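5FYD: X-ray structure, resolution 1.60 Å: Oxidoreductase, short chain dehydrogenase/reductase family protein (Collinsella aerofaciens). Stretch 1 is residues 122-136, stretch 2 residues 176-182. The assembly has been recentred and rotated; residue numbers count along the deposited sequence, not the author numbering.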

# COMPACT_ATOMS: atom_id res chain seq x y z
N CYS A 122 21.18 10.46 -13.35
CA CYS A 122 22.05 9.64 -12.52
C CYS A 122 22.75 8.61 -13.37
O CYS A 122 23.96 8.44 -13.25
CB CYS A 122 21.26 8.99 -11.39
SG CYS A 122 20.75 10.16 -10.12
N PHE A 123 22.01 7.91 -14.22
CA PHE A 123 22.60 6.84 -15.04
C PHE A 123 23.71 7.41 -15.93
O PHE A 123 24.79 6.84 -16.01
CB PHE A 123 21.53 6.22 -15.91
CG PHE A 123 21.83 4.85 -16.49
CD1 PHE A 123 22.89 4.04 -16.10
CD2 PHE A 123 20.92 4.34 -17.43
CE1 PHE A 123 23.08 2.80 -16.68
CE2 PHE A 123 21.08 3.09 -17.98
CZ PHE A 123 22.16 2.31 -17.60
N HIS A 124 23.44 8.57 -16.52
CA HIS A 124 24.41 9.23 -17.40
C HIS A 124 25.66 9.65 -16.64
O HIS A 124 26.77 9.37 -17.07
CB HIS A 124 23.77 10.45 -18.04
CG HIS A 124 24.70 11.23 -18.91
ND1 HIS A 124 25.21 12.45 -18.55
CD2 HIS A 124 25.20 10.96 -20.14
CE1 HIS A 124 25.97 12.92 -19.53
NE2 HIS A 124 25.98 12.03 -20.50
N HIS A 125 25.46 10.30 -15.51
CA HIS A 125 26.57 10.85 -14.74
C HIS A 125 27.51 9.74 -14.26
O HIS A 125 28.73 9.79 -14.50
CB HIS A 125 25.99 11.64 -13.60
CG HIS A 125 26.99 12.27 -12.70
ND1 HIS A 125 27.39 13.58 -12.83
CD2 HIS A 125 27.65 11.77 -11.63
CE1 HIS A 125 28.28 13.85 -11.90
NE2 HIS A 125 28.44 12.78 -11.15
N TYR A 126 26.94 8.69 -13.66
CA TYR A 126 27.77 7.59 -13.15
C TYR A 126 28.31 6.71 -14.26
O TYR A 126 29.42 6.19 -14.12
CB TYR A 126 27.08 6.85 -11.99
CG TYR A 126 26.94 7.81 -10.83
CD1 TYR A 126 28.02 8.12 -10.03
CD2 TYR A 126 25.74 8.46 -10.60
CE1 TYR A 126 27.91 9.06 -9.01
CE2 TYR A 126 25.62 9.39 -9.59
CZ TYR A 126 26.70 9.70 -8.79
OH TYR A 126 26.60 10.63 -7.77
N MET A 127 27.60 6.59 -15.39
CA MET A 127 28.18 5.90 -16.55
C MET A 127 29.42 6.61 -17.10
O MET A 127 30.38 5.94 -17.50
CB MET A 127 27.15 5.63 -17.66
CG MET A 127 26.30 4.38 -17.38
SD MET A 127 27.23 2.86 -17.12
CE MET A 127 28.23 2.85 -18.60
N ARG A 128 29.43 7.93 -17.07
CA ARG A 128 30.62 8.70 -17.45
C ARG A 128 31.80 8.37 -16.55
O ARG A 128 32.92 8.16 -17.03
CB ARG A 128 30.33 10.20 -17.41
CG ARG A 128 29.48 10.63 -18.59
CD ARG A 128 29.05 12.08 -18.54
NE ARG A 128 30.17 12.97 -18.26
CZ ARG A 128 30.21 13.89 -17.29
NH1 ARG A 128 29.16 14.10 -16.47
NH2 ARG A 128 31.31 14.62 -17.14
N ILE A 129 31.55 8.29 -15.26
CA ILE A 129 32.61 7.97 -14.31
C ILE A 129 33.09 6.54 -14.54
O ILE A 129 34.31 6.29 -14.70
CB ILE A 129 32.14 8.21 -12.86
CG1 ILE A 129 31.94 9.72 -12.61
CG2 ILE A 129 33.15 7.64 -11.86
CD1 ILE A 129 31.07 10.04 -11.41
N PHE A 130 32.15 5.59 -14.56
CA PHE A 130 32.50 4.19 -14.70
C PHE A 130 33.23 3.89 -16.01
O PHE A 130 34.21 3.13 -16.02
CB PHE A 130 31.28 3.27 -14.57
CG PHE A 130 30.57 3.33 -13.25
CD1 PHE A 130 31.25 3.49 -12.04
CD2 PHE A 130 29.19 3.15 -13.20
CE1 PHE A 130 30.56 3.51 -10.83
CE2 PHE A 130 28.51 3.20 -11.99
CZ PHE A 130 29.18 3.38 -10.80
N ALA A 131 32.77 4.48 -17.10
CA ALA A 131 33.38 4.25 -18.41
C ALA A 131 34.79 4.85 -18.49
O ALA A 131 35.68 4.22 -19.05
CB ALA A 131 32.50 4.80 -19.52
N ALA A 132 34.98 6.02 -17.88
CA ALA A 132 36.29 6.69 -17.90
C ALA A 132 37.37 5.90 -17.15
O ALA A 132 38.52 5.84 -17.58
CB ALA A 132 36.19 8.10 -17.35
N GLN A 133 36.99 5.25 -16.05
CA GLN A 133 37.91 4.40 -15.29
C GLN A 133 37.86 2.93 -15.74
O GLN A 133 38.57 2.08 -15.21
CB GLN A 133 37.63 4.53 -13.78
CG GLN A 133 36.28 4.00 -13.32
CD GLN A 133 35.91 4.41 -11.91
OE1 GLN A 133 36.36 5.44 -11.39
NE2 GLN A 133 35.05 3.62 -11.30
N ASP A 134 36.99 2.65 -16.72
CA ASP A 134 36.72 1.31 -17.22
C ASP A 134 36.50 0.30 -16.10
O ASP A 134 37.07 -0.79 -16.07
CB ASP A 134 37.81 0.87 -18.20
CG ASP A 134 37.43 -0.35 -18.98
OD1 ASP A 134 36.23 -0.48 -19.36
OD2 ASP A 134 38.30 -1.20 -19.18
N ARG A 135 35.67 0.70 -15.14
CA ARG A 135 35.43 -0.10 -13.98
C ARG A 135 34.16 0.39 -13.28
O ARG A 135 34.03 1.59 -13.02
CB ARG A 135 36.66 0.01 -13.07
CG ARG A 135 36.43 -0.45 -11.66
CD ARG A 135 37.69 -0.36 -10.79
NE ARG A 135 38.26 0.99 -10.62
CZ ARG A 135 37.92 1.89 -9.69
NH1 ARG A 135 36.92 1.68 -8.85
NH2 ARG A 135 38.58 3.05 -9.63
N GLY A 136 33.25 -0.54 -12.99
CA GLY A 136 32.03 -0.21 -12.26
C GLY A 136 30.87 -1.13 -12.55
O GLY A 136 30.94 -1.97 -13.42
N GLY A 176 32.09 -6.51 -22.86
CA GLY A 176 33.49 -6.44 -23.26
C GLY A 176 34.20 -5.19 -22.79
O GLY A 176 35.30 -4.91 -23.26
N THR A 177 33.57 -4.42 -21.90
CA THR A 177 34.27 -3.38 -21.13
C THR A 177 34.34 -3.79 -19.68
O THR A 177 33.75 -4.79 -19.27
CB THR A 177 33.54 -2.02 -21.22
OG1 THR A 177 32.36 -2.05 -20.40
CG2 THR A 177 33.15 -1.70 -22.65
N GLY A 178 35.04 -2.99 -18.88
CA GLY A 178 35.13 -3.20 -17.44
C GLY A 178 33.92 -2.77 -16.61
O GLY A 178 33.94 -2.86 -15.40
N VAL A 179 32.88 -2.25 -17.27
CA VAL A 179 31.67 -1.85 -16.58
C VAL A 179 30.61 -2.92 -16.82
O VAL A 179 30.41 -3.33 -17.96
CB VAL A 179 31.18 -0.48 -17.08
CG1 VAL A 179 30.03 0.03 -16.24
CG2 VAL A 179 32.32 0.53 -17.08
N ASP A 180 29.97 -3.40 -15.76
CA ASP A 180 28.92 -4.42 -15.84
C ASP A 180 27.57 -3.78 -15.53
O ASP A 180 27.38 -3.22 -14.47
CB ASP A 180 29.17 -5.56 -14.86
CG ASP A 180 30.41 -6.38 -15.19
OD1 ASP A 180 30.76 -6.50 -16.39
OD2 ASP A 180 31.05 -6.88 -14.24
N VAL A 181 26.63 -3.88 -16.47
CA VAL A 181 25.33 -3.26 -16.32
C VAL A 181 24.26 -4.31 -16.51
O VAL A 181 24.38 -5.18 -17.36
CB VAL A 181 25.16 -2.08 -17.31
CG1 VAL A 181 23.73 -1.50 -17.30
CG2 VAL A 181 26.16 -1.00 -16.97
N GLU A 182 23.23 -4.24 -15.69
CA GLU A 182 22.10 -5.17 -15.71
C GLU A 182 20.83 -4.42 -15.34
O GLU A 182 20.87 -3.49 -14.54
CB GLU A 182 22.34 -6.30 -14.72
CG GLU A 182 21.31 -7.43 -14.73
CD GLU A 182 21.40 -8.27 -13.47
OE1 GLU A 182 22.54 -8.51 -12.99
OE2 GLU A 182 20.34 -8.64 -12.94

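The most unusual feature of this contact is a pair of glycines, Gly136 just after the helix-ending turn and Gly178 just before the strand. At Gly136 (phi 153°, psi 175°) a CB would be jammed against the preceding carbonyl and would lie 2.4 Å from Phe130 CD1; at Gly178 it would fall 2.0 Å from Asp134 O. With no CB at Gly178, its backbone can lie against the turn: Gly178 CA makes a CA-H...O contact of 3.4 Å with Asp134 O.

Just before Gly136, the helix ends in a Schellman motif. Asp134, with positive phi, leaves the helical conformation, and Arg135 N bonds back to Phe130 O at 3.0 Å. The turn lets the carboxylate of Asp134, chi1 in t, accept a hydrogen bond at OD1 from Gly178 N (2.8 Å, 157°), so a short acidic side chain secures the loop leading into the strand. Thr177 OG1 accepts a hydrogen bond from Val179 N at 3.2 Å, tying the loop to the start of the strand.

Gly136 then pairs with Val179 in a parallel bridge. Asp180 N donates to Gly136 O over 2.9 Å at a good angle, whereas the bond from Gly136 N to Gly178 O, 3.4 Å, is weak.

Val179 and Val181 supply the apolar surface beneath the helix, which runs at 145° to the strand. Val179, buried and with the largest covered area, fits compactly against the helix end: its CG2 lies 3.4 Å from Phe130 O, and its CG1 3.9 Å from Phe130 CB. Met127 reaches down with all three chi angles in m, placing SD 4.1 Å from Val179 CG1 and 4.0 Å from Val181 CG2, so that the one sulfur touches both valines, a contact its long flexible chain makes easy to reach. One turn earlier, Phe123 extends its ring so that CZ meets Val181 CG1 edge-on at 4.1 Å.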